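Local coordinates for protein glycosyl transferase family 8 (Streptococcus pneumoniae, PDB 5GVV) that transfers galactose from UDP-galactose, with manganese as cofactor, to the terminal glucose of the already glycosylated serine-rich repeat protein PsrP, at residues 160-165 with 182-187; 92-97 with 148-153; 345-350 with 368-373. All blocks are in the same frame, centred on the assembly; numbering follows the deposited sequence.

Contact 1 (160-165 with 182-187)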
loop_
_atom_site.group_PDB
_atom_site.type_symbol
_atom_site.label_atom_id
_atom_site.label_comp_id
_atom_site.label_asym_id
_atom_site.label_seq_id
_atom_site.Cartn_x
_atom_site.Cartn_y
_atom_site.Cartn_z
ATOM N N GLN A 160 17.190 -6.025 26.773
ATOM C CA GLN A 160 17.488 -4.935 27.691
ATOM C C GLN A 160 18.885 -4.371 27.436
ATOM O O GLN A 160 19.115 -3.162 27.554
ATOM C CB GLN A 160 17.355 -5.397 29.141
ATOM C CG GLN A 160 17.072 -4.253 30.103
ATOM C CD GLN A 160 15.897 -3.400 29.653
ATOM O OE1 GLN A 160 14.804 -3.908 29.409
ATOM N NE2 GLN A 160 16.121 -2.096 29.534
ATOM N N LYS A 161 19.811 -5.252 27.071
ATOM C CA LYS A 161 21.191 -4.854 26.817
ATOM C C LYS A 161 21.320 -3.952 25.593
ATOM O O LYS A 161 22.101 -2.999 25.597
ATOM C CB LYS A 161 22.071 -6.094 26.675
ATOM C CG LYS A 161 22.278 -6.811 27.997
ATOM C CD LYS A 161 22.870 -8.184 27.796
ATOM C CE LYS A 161 23.442 -8.708 29.101
ATOM N NZ LYS A 161 24.795 -9.280 28.883
ATOM N N LEU A 162 20.541 -4.248 24.555
ATOM C CA LEU A 162 20.530 -3.433 23.343
ATOM C C LEU A 162 19.921 -2.058 23.616
ATOM O O LEU A 162 20.462 -1.034 23.191
ATOM C CB LEU A 162 19.765 -4.146 22.224
ATOM C CG LEU A 162 20.448 -5.337 21.548
ATOM C CD1 LEU A 162 19.448 -6.220 20.807
ATOM C CD2 LEU A 162 21.533 -4.855 20.597
ATOM N N ILE A 163 18.793 -2.048 24.325
ATOM C CA ILE A 163 18.103 -0.811 24.691
ATOM C C ILE A 163 19.012 0.091 25.518
ATOM O O ILE A 163 19.214 1.261 25.177
ATOM C CB ILE A 163 16.812 -1.085 25.493
ATOM C CG1 ILE A 163 15.742 -1.720 24.601
ATOM C CG2 ILE A 163 16.272 0.203 26.103
ATOM C CD1 ILE A 163 14.507 -2.186 25.356
ATOM N N ASP A 164 19.548 -0.464 26.602
ATOM C CA ASP A 164 20.471 0.257 27.472
ATOM C C ASP A 164 21.679 0.799 26.705
ATOM O O ASP A 164 22.067 1.958 26.884
ATOM C CB ASP A 164 20.933 -0.644 28.623
ATOM C CG ASP A 164 19.807 -0.989 29.584
ATOM O OD1 ASP A 164 18.780 -0.274 29.583
ATOM O OD2 ASP A 164 19.953 -1.970 30.347
ATOM N N LEU A 165 22.271 -0.032 25.848
ATOM C CA LEU A 165 23.418 0.413 25.062
ATOM C C LEU A 165 23.016 1.425 23.998
ATOM O O LEU A 165 23.772 2.345 23.715
ATOM C CB LEU A 165 24.184 -0.757 24.435
ATOM C CG LEU A 165 25.375 -0.319 23.564
ATOM C CD1 LEU A 165 26.357 0.540 24.351
ATOM C CD2 LEU A 165 26.093 -1.502 22.930
ATOM N N ASN A 182 26.386 -4.654 16.320
ATOM C CA ASN A 182 27.787 -5.007 16.126
ATOM C C ASN A 182 28.628 -4.700 17.361
ATOM O O ASN A 182 29.548 -5.451 17.707
ATOM C CB ASN A 182 28.347 -4.284 14.904
ATOM C CG ASN A 182 28.015 -4.994 13.614
ATOM O OD1 ASN A 182 28.774 -5.843 13.151
ATOM N ND2 ASN A 182 26.867 -4.665 13.033
HETATM N N MSE A 183 28.327 -3.598 18.010
HETATM C CA MSE A 183 29.080 -3.231 19.196
HETATM C C MSE A 183 28.783 -4.158 20.345
HETATM O O MSE A 183 29.596 -4.204 21.237
HETATM C CB MSE A 183 28.820 -1.780 19.523
HETATM C CG MSE A 183 28.841 -1.408 20.989
HETATM SE SE MSE A 183 28.829 0.494 21.177
HETATM C CE MSE A 183 28.446 1.040 19.340
ATOM N N LEU A 184 27.654 -4.844 20.370
ATOM C CA LEU A 184 27.306 -5.758 21.453
ATOM C C LEU A 184 27.787 -7.187 21.206
ATOM O O LEU A 184 28.121 -7.907 22.152
ATOM C CB LEU A 184 25.789 -5.760 21.681
ATOM C CG LEU A 184 25.272 -6.588 22.860
ATOM C CD1 LEU A 184 25.665 -5.960 24.192
ATOM C CD2 LEU A 184 23.768 -6.786 22.785
ATOM N N PHE A 185 27.849 -7.579 19.936
ATOM C CA PHE A 185 27.933 -8.990 19.559
ATOM C C PHE A 185 29.235 -9.478 18.934
ATOM O O PHE A 185 29.412 -10.687 18.767
ATOM C CB PHE A 185 26.808 -9.317 18.585
ATOM C CG PHE A 185 25.518 -9.653 19.249
ATOM C CD1 PHE A 185 25.494 -10.484 20.358
ATOM C CD2 PHE A 185 24.326 -9.141 18.766
ATOM C CE1 PHE A 185 24.302 -10.798 20.972
ATOM C CE2 PHE A 185 23.132 -9.449 19.374
ATOM C CZ PHE A 185 23.118 -10.281 20.480
ATOM N N LYS A 186 30.118 -8.553 18.564
ATOM C CA LYS A 186 31.374 -8.891 17.888
ATOM C C LYS A 186 32.067 -10.108 18.511
ATOM O O LYS A 186 32.000 -10.309 19.725
ATOM C CB LYS A 186 32.315 -7.684 17.892
ATOM C CG LYS A 186 32.838 -7.333 19.269
ATOM C CD LYS A 186 33.102 -5.854 19.436
ATOM C CE LYS A 186 33.379 -5.558 20.895
ATOM N NZ LYS A 186 32.454 -6.362 21.741
ATOM N N ASP A 187 32.683 -10.930 17.662
ATOM C CA ASP A 187 33.396 -12.146 18.074
ATOM C C ASP A 187 32.489 -13.279 18.571
ATOM O O ASP A 187 32.978 -14.311 19.041
ATOM C CB ASP A 187 34.490 -11.843 19.109
ATOM C CG ASP A 187 35.323 -10.634 18.739
ATOM O OD1 ASP A 187 36.076 -10.709 17.746
ATOM O OD2 ASP A 187 35.226 -9.608 19.447
#
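Leu162 and Leu165 of helix 158-167 meet Leu184 and Met183 of helix 176-185, a worked case of two successive helices packed against each other by aliphatic side chains at the edge of a GT-A glycosyltransferase domain. Met183 is present as selenomethionine.

The apolar contacts fall into two pairs. In the first, Leu184 extends its CG anti to the backbone N (chi1 -175°), and its CD2 methyl does the touching: it lies 3.7 Å from CD2 of Leu162, whose CG is almost as close. The two leucine side chains cross at about a right angle, with the single CD2 methyl of Leu184 set against CG and CD2 of Leu162. In the second pair, Leu165 points toward the partner helix and its CD2 presses on CG of Met183 at 3.4 Å, tighter than normal van der Waals contact. The selenium is nearly shared between the two branches of Leu165, 3.8 Å from CD2 and 4.0 Å from CD1. More loosely, the CB of Lys161 approaches CD2 of Leu184 at the solvent-exposed margin.

Polar bonds do not link the two segments. Gln160 NE2 donates to OD1 of Asp164 one turn later, the donor lying 44° above the carboxylate plane. Asn182 OD1 accepts from the backbone N of Phe141, outside the helix pair, and its ND2 donates to Gln178 O within its own helix.

Aromatic packing leads inward from the pair of helices. The ring of Phe185 meets those of Tyr127 and Trp153, while Leu162 also touches Tyr91. Leu184 touches both groups, since the CD2 methyl that meets Leu162 also sits 4.2 Å above one face of the Phe185 ring, offset toward its rim.

Contact 2 (92-97 with 148-153)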
loop_
_atom_site.group_PDB
_atom_site.type_symbol
_atom_site.label_atom_id
_atom_site.label_comp_id
_atom_site.label_asym_id
_atom_site.label_seq_id
_atom_site.Cartn_x
_atom_site.Cartn_y
_atom_site.Cartn_z
ATOM N N PHE A 92 13.020 -6.476 20.435
ATOM C CA PHE A 92 11.990 -7.148 21.234
ATOM C C PHE A 92 11.623 -8.538 20.719
ATOM O O PHE A 92 10.640 -9.129 21.165
ATOM C CB PHE A 92 10.725 -6.285 21.308
ATOM C CG PHE A 92 10.952 -4.923 21.901
ATOM C CD1 PHE A 92 10.930 -4.741 23.277
ATOM C CD2 PHE A 92 11.186 -3.825 21.082
ATOM C CE1 PHE A 92 11.137 -3.486 23.830
ATOM C CE2 PHE A 92 11.393 -2.567 21.624
ATOM C CZ PHE A 92 11.366 -2.396 23.001
ATOM N N ILE A 93 12.409 -9.057 19.783
ATOM C CA ILE A 93 12.157 -10.387 19.222
ATOM C C ILE A 93 11.939 -11.498 20.265
ATOM O O ILE A 93 10.936 -12.212 20.197
ATOM C CB ILE A 93 13.233 -10.785 18.172
ATOM C CG1 ILE A 93 12.993 -10.032 16.857
ATOM C CG2 ILE A 93 13.209 -12.281 17.910
ATOM C CD1 ILE A 93 14.123 -10.171 15.843
ATOM N N PRO A 94 12.853 -11.639 21.247
ATOM C CA PRO A 94 12.652 -12.762 22.173
ATOM C C PRO A 94 11.474 -12.573 23.130
ATOM O O PRO A 94 11.190 -13.471 23.924
ATOM C CB PRO A 94 13.974 -12.811 22.954
ATOM C CG PRO A 94 14.480 -11.417 22.925
ATOM C CD PRO A 94 14.072 -10.872 21.574
ATOM N N ASP A 95 10.790 -11.436 23.051
ATOM C CA ASP A 95 9.602 -11.211 23.866
ATOM C C ASP A 95 8.345 -11.797 23.215
ATOM O O ASP A 95 7.301 -11.916 23.864
ATOM C CB ASP A 95 9.410 -9.715 24.143
ATOM C CG ASP A 95 10.449 -9.157 25.101
ATOM O OD1 ASP A 95 10.884 -9.903 26.005
ATOM O OD2 ASP A 95 10.830 -7.974 24.953
ATOM N N PHE A 96 8.450 -12.170 21.939
ATOM C CA PHE A 96 7.308 -12.700 21.198
ATOM C C PHE A 96 7.525 -14.110 20.656
ATOM O O PHE A 96 6.610 -14.935 20.673
ATOM C CB PHE A 96 6.956 -11.777 20.026
ATOM C CG PHE A 96 6.499 -10.407 20.443
ATOM C CD1 PHE A 96 7.394 -9.342 20.457
ATOM C CD2 PHE A 96 5.178 -10.180 20.816
ATOM C CE1 PHE A 96 6.982 -8.075 20.835
ATOM C CE2 PHE A 96 4.758 -8.913 21.193
ATOM C CZ PHE A 96 5.664 -7.859 21.203
ATOM N N VAL A 97 8.728 -14.377 20.153
ATOM C CA VAL A 97 9.018 -15.644 19.483
ATOM C C VAL A 97 9.258 -16.770 20.488
ATOM O O VAL A 97 10.041 -16.613 21.425
ATOM C CB VAL A 97 10.238 -15.505 18.546
ATOM C CG1 VAL A 97 10.466 -16.790 17.766
ATOM C CG2 VAL A 97 10.027 -14.333 17.588
ATOM N N ILE A 148 18.816 -16.015 14.218
ATOM C CA ILE A 148 18.930 -15.667 15.631
ATOM C C ILE A 148 18.783 -16.859 16.583
ATOM O O ILE A 148 17.845 -17.649 16.465
ATOM C CB ILE A 148 17.897 -14.579 15.993
ATOM C CG1 ILE A 148 18.248 -13.267 15.284
ATOM C CG2 ILE A 148 17.822 -14.369 17.498
ATOM C CD1 ILE A 148 17.169 -12.196 15.364
ATOM N N ASN A 149 19.726 -16.982 17.513
ATOM C CA ASN A 149 19.617 -17.946 18.602
ATOM C C ASN A 149 18.673 -17.368 19.655
ATOM O O ASN A 149 19.118 -16.791 20.644
ATOM C CB ASN A 149 21.004 -18.205 19.200
ATOM C CG ASN A 149 21.022 -19.361 20.188
ATOM O OD1 ASN A 149 20.005 -19.706 20.794
ATOM N ND2 ASN A 149 22.195 -19.960 20.363
ATOM N N ASN A 150 17.370 -17.520 19.430
ATOM C CA ASN A 150 16.359 -16.885 20.276
ATOM C C ASN A 150 16.416 -17.284 21.754
ATOM O O ASN A 150 16.139 -16.469 22.638
ATOM C CB ASN A 150 14.959 -17.144 19.719
ATOM C CG ASN A 150 13.928 -16.181 20.277
ATOM O OD1 ASN A 150 14.230 -15.014 20.512
ATOM N ND2 ASN A 150 12.712 -16.667 20.505
ATOM N N LYS A 151 16.769 -18.536 22.022
ATOM C CA LYS A 151 16.866 -19.016 23.398
ATOM C C LYS A 151 17.943 -18.244 24.160
ATOM O O LYS A 151 17.712 -17.773 25.279
ATOM C CB LYS A 151 17.164 -20.514 23.415
ATOM C CG LYS A 151 17.144 -21.140 24.808
ATOM C CD LYS A 151 17.661 -22.576 24.773
ATOM C CE LYS A 151 18.486 -22.907 26.014
ATOM N NZ LYS A 151 19.186 -24.223 25.906
ATOM N N LYS A 152 19.110 -18.111 23.535
ATOM C CA LYS A 152 20.229 -17.374 24.116
ATOM C C LYS A 152 19.893 -15.899 24.340
ATOM O O LYS A 152 20.267 -15.318 25.362
ATOM C CB LYS A 152 21.459 -17.485 23.214
ATOM C CG LYS A 152 22.265 -18.764 23.379
ATOM C CD LYS A 152 23.562 -18.493 24.127
ATOM C CE LYS A 152 24.266 -17.258 23.580
ATOM N NZ LYS A 152 25.558 -16.976 24.274
ATOM N N TRP A 153 19.199 -15.304 23.372
ATOM C CA TRP A 153 18.725 -13.925 23.478
ATOM C C TRP A 153 17.804 -13.744 24.684
ATOM O O TRP A 153 17.768 -12.671 25.295
ATOM C CB TRP A 153 17.990 -13.519 22.198
ATOM C CG TRP A 153 18.899 -13.206 21.043
ATOM C CD1 TRP A 153 19.945 -13.959 20.591
ATOM C CD2 TRP A 153 18.828 -12.064 20.180
ATOM N NE1 TRP A 153 20.536 -13.348 19.508
ATOM C CE2 TRP A 153 19.866 -12.182 19.236
ATOM C CE3 TRP A 153 17.989 -10.947 20.117
ATOM C CZ2 TRP A 153 20.083 -11.230 18.238
ATOM C CZ3 TRP A 153 18.210 -10.001 19.128
ATOM C CH2 TRP A 153 19.246 -10.149 18.205
#
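The junction where strand 145-149 of the central GT-A sheet passes into helix 150-155 packs, through Ile148, Asn150 and Trp153, against Ile93, Pro94 and Val97 of the loop that precedes strand 101-105. It illustrates how a strand-to-helix turn can hold a loop by one buried amide with hydrophobic contacts around it. The contact does not touch the nucleotide: the side chain of Ile93 lies about 10 Å from the bound UDP.

Asn150 carries the polar part. Its CG stands anti to the backbone N (chi1 -162°), and the amide enters the loop with its two ends used differently. ND2 lies 2.8 Å from Val97 O, but at an N-H...O angle of 127° this bond is weak; its stronger partner is Glu99 O, just beyond the loop segment. Both acceptors are backbone carbonyls, so the grip is on the main chain leading into strand 101-105. OD1 rests against Pro94, 3.2 Å from CA and 3.3 Å from CB, and is buried there without a hydrogen-bond partner.

Around this amide the contacts are apolar. Ile93 and Ile148 meet tip to tip through their CD1 methyls at 3.7 Å. Pro94 crosses Trp153 obliquely, its CB 4.1 Å from the tryptophan CB and its CD near CE3. CG2 of Ile148 sits over one face of the indole, offset toward the rim, and the indole NE1 donates to Tyr127 O. Within the loop, Ile93 O accepts from both Phe96 N and Val97 N.

Asn149 is the N-cap of the helix: its OD1 accepts from Lys152 N at 3.3 Å, with the donor 59° above the side-chain carbonyl plane.

Contact 3 (345-350 with 368-373)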
loop_
_atom_site.group_PDB
_atom_site.type_symbol
_atom_site.label_atom_id
_atom_site.label_comp_id
_atom_site.label_asym_id
_atom_site.label_seq_id
_atom_site.Cartn_x
_atom_site.Cartn_y
_atom_site.Cartn_z
ATOM N N LEU A 345 -25.447 -10.037 22.550
ATOM C CA LEU A 345 -25.296 -10.096 24.000
ATOM C C LEU A 345 -24.471 -8.931 24.530
ATOM O O LEU A 345 -23.366 -8.677 24.037
ATOM C CB LEU A 345 -24.622 -11.418 24.384
ATOM C CG LEU A 345 -24.237 -11.583 25.855
ATOM C CD1 LEU A 345 -25.485 -11.626 26.713
ATOM C CD2 LEU A 345 -23.422 -12.836 26.042
ATOM N N TYR A 346 -24.997 -8.221 25.525
ATOM C CA TYR A 346 -24.237 -7.145 26.151
ATOM C C TYR A 346 -23.428 -7.686 27.327
ATOM O O TYR A 346 -23.953 -8.427 28.163
ATOM C CB TYR A 346 -25.160 -6.007 26.618
ATOM C CG TYR A 346 -24.385 -4.760 26.983
ATOM C CD1 TYR A 346 -23.853 -4.592 28.257
ATOM C CD2 TYR A 346 -24.155 -3.766 26.042
ATOM C CE1 TYR A 346 -23.123 -3.465 28.585
ATOM C CE2 TYR A 346 -23.427 -2.637 26.359
ATOM C CZ TYR A 346 -22.916 -2.493 27.629
ATOM O OH TYR A 346 -22.184 -1.367 27.948
ATOM N N LEU A 347 -22.149 -7.319 27.386
ATOM C CA LEU A 347 -21.289 -7.695 28.509
ATOM C C LEU A 347 -20.991 -6.473 29.375
ATOM O O LEU A 347 -20.211 -5.595 28.978
ATOM C CB LEU A 347 -19.975 -8.306 28.013
ATOM C CG LEU A 347 -20.038 -9.541 27.114
ATOM C CD1 LEU A 347 -18.641 -10.022 26.742
ATOM C CD2 LEU A 347 -20.809 -10.650 27.779
ATOM N N ASP A 348 -21.607 -6.421 30.556
ATOM C CA ASP A 348 -21.400 -5.317 31.479
ATOM C C ASP A 348 -20.115 -5.553 32.261
ATOM O O ASP A 348 -20.154 -6.033 33.395
ATOM C CB ASP A 348 -22.586 -5.206 32.438
ATOM C CG ASP A 348 -22.701 -3.836 33.066
ATOM O OD1 ASP A 348 -21.836 -2.976 32.783
ATOM O OD2 ASP A 348 -23.655 -3.621 33.844
ATOM N N LEU A 349 -18.978 -5.205 31.656
ATOM C CA LEU A 349 -17.675 -5.545 32.227
ATOM C C LEU A 349 -16.856 -4.333 32.671
ATOM O O LEU A 349 -15.778 -4.494 33.246
ATOM C CB LEU A 349 -16.857 -6.353 31.219
ATOM C CG LEU A 349 -17.532 -7.567 30.591
ATOM C CD1 LEU A 349 -16.594 -8.263 29.615
ATOM C CD2 LEU A 349 -18.001 -8.520 31.658
ATOM N N ASN A 350 -17.357 -3.132 32.402
ATOM C CA ASN A 350 -16.601 -1.910 32.683
ATOM C C ASN A 350 -16.700 -1.473 34.145
ATOM O O ASN A 350 -17.756 -1.590 34.762
ATOM C CB ASN A 350 -17.059 -0.780 31.759
ATOM C CG ASN A 350 -18.553 -0.556 31.820
ATOM O OD1 ASN A 350 -19.337 -1.481 31.605
ATOM N ND2 ASN A 350 -18.958 0.671 32.129
ATOM N N PRO A 368 -30.062 -9.703 25.778
ATOM C CA PRO A 368 -29.646 -10.294 27.054
ATOM C C PRO A 368 -28.384 -9.603 27.529
ATOM O O PRO A 368 -27.609 -9.127 26.693
ATOM C CB PRO A 368 -29.318 -11.741 26.676
ATOM C CG PRO A 368 -28.965 -11.684 25.222
ATOM C CD PRO A 368 -29.888 -10.638 24.653
HETATM N N MSE A 369 -28.184 -9.540 28.842
HETATM C CA MSE A 369 -27.020 -8.868 29.404
HETATM C C MSE A 369 -26.517 -9.641 30.620
HETATM O O MSE A 369 -27.304 -10.065 31.464
HETATM C CB MSE A 369 -27.376 -7.427 29.785
HETATM C CG MSE A 369 -26.274 -6.661 30.496
HETATM SE SE MSE A 369 -26.784 -4.804 30.757
HETATM C CE MSE A 369 -28.457 -5.070 31.729
ATOM N N ILE A 370 -25.206 -9.845 30.698
ATOM C CA ILE A 370 -24.627 -10.546 31.840
ATOM C C ILE A 370 -23.476 -9.725 32.409
ATOM O O ILE A 370 -22.999 -8.785 31.768
ATOM C CB ILE A 370 -24.151 -11.963 31.466
ATOM C CG1 ILE A 370 -23.029 -11.902 30.425
ATOM C CG2 ILE A 370 -25.326 -12.788 30.938
ATOM C CD1 ILE A 370 -22.472 -13.263 30.049
ATOM N N ALA A 371 -23.034 -10.063 33.616
ATOM C CA ALA A 371 -22.008 -9.261 34.276
ATOM C C ALA A 371 -21.151 -10.098 35.215
ATOM O O ALA A 371 -21.470 -11.260 35.492
ATOM C CB ALA A 371 -22.651 -8.105 35.035
ATOM N N PHE A 372 -20.053 -9.513 35.686
ATOM C CA PHE A 372 -19.272 -10.117 36.763
ATOM C C PHE A 372 -19.774 -9.584 38.095
ATOM O O PHE A 372 -20.414 -8.532 38.132
ATOM C CB PHE A 372 -17.782 -9.802 36.616
ATOM C CG PHE A 372 -17.063 -10.686 35.630
ATOM C CD1 PHE A 372 -16.916 -12.045 35.878
ATOM C CD2 PHE A 372 -16.520 -10.156 34.469
ATOM C CE1 PHE A 372 -16.249 -12.863 34.979
ATOM C CE2 PHE A 372 -15.848 -10.966 33.561
ATOM C CZ PHE A 372 -15.712 -12.322 33.819
ATOM N N ASP A 373 -19.472 -10.302 39.179
ATOM C CA ASP A 373 -19.875 -9.903 40.526
ATOM C C ASP A 373 -19.437 -8.478 40.853
ATOM O O ASP A 373 -20.142 -7.745 41.557
ATOM C CB ASP A 373 -19.304 -10.881 41.568
ATOM C CG ASP A 373 -17.827 -11.171 41.350
ATOM O OD1 ASP A 373 -17.179 -10.445 40.567
ATOM O OD2 ASP A 373 -17.306 -12.127 41.966
#
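Tyr346 and Met369 (selenomethionine) lie side by side and point the same way from adjacent parallel strands, with the selenium 3.9 Å from CD1 of the tyrosine. This Met-aromatic contact is oblique, the selenium 4.8 Å from the Tyr346 ring centroid and 50° off its normal. On the same face, CB of Ala371 lies 3.9 Å from CB of Asp348, whose OD2 is hydrogen-bonded to the Tyr385 and Tyr359 hydroxyls and whose OD1 salt-bridges Lys354.

The opposite face pairs Leu347 with Ile370, also side by side. Ile370 CG1 occupies the crowded position between N and carbonyl carbon (chi1 63°), and Leu347 CD2 touches it at 3.7 Å. Leu345 instead crosses Ile370 at about a right angle, while Leu349 CD2 meets Phe372 CD2 obliquely.

Parallel-sheet bonds fix this register: Tyr346 N to Pro368 O, Ile370 N to Tyr346 O and Asp348 N to Ile370 O, the first and last both 3.0 Å.

The strands belong to a beta-alpha-beta unit in a six-stranded parallel sheet. The helix of that unit, 356-364, packs on the Tyr346 and Met369 face, helix 395-402 packs on Ile370, Leu349 and Phe372, and strands 278-283 and 387-389 flank the pair.

From the N terminus, contact 2 comes first: it closes a loop of 50 residues that holds the manganese-binding Asp106 and Asp108, joining the approach to strand 101-105 with the end of strand 145-149. Contact 1 then closes a shorter span, the 16 residues between its segments, bringing helices 158-167 and 176-185 together. Contact 3 follows much later, bridging the 17 residues around helix 356-364. The three are in series, none nested or crossing. Contacts 1 and 2 touch, Ile163 CD1 packing on Phe92 CE1 at 3.9 Å. Contact 3 belongs to the separate parallel sheet, its centre about 39 Å from that of contact 2.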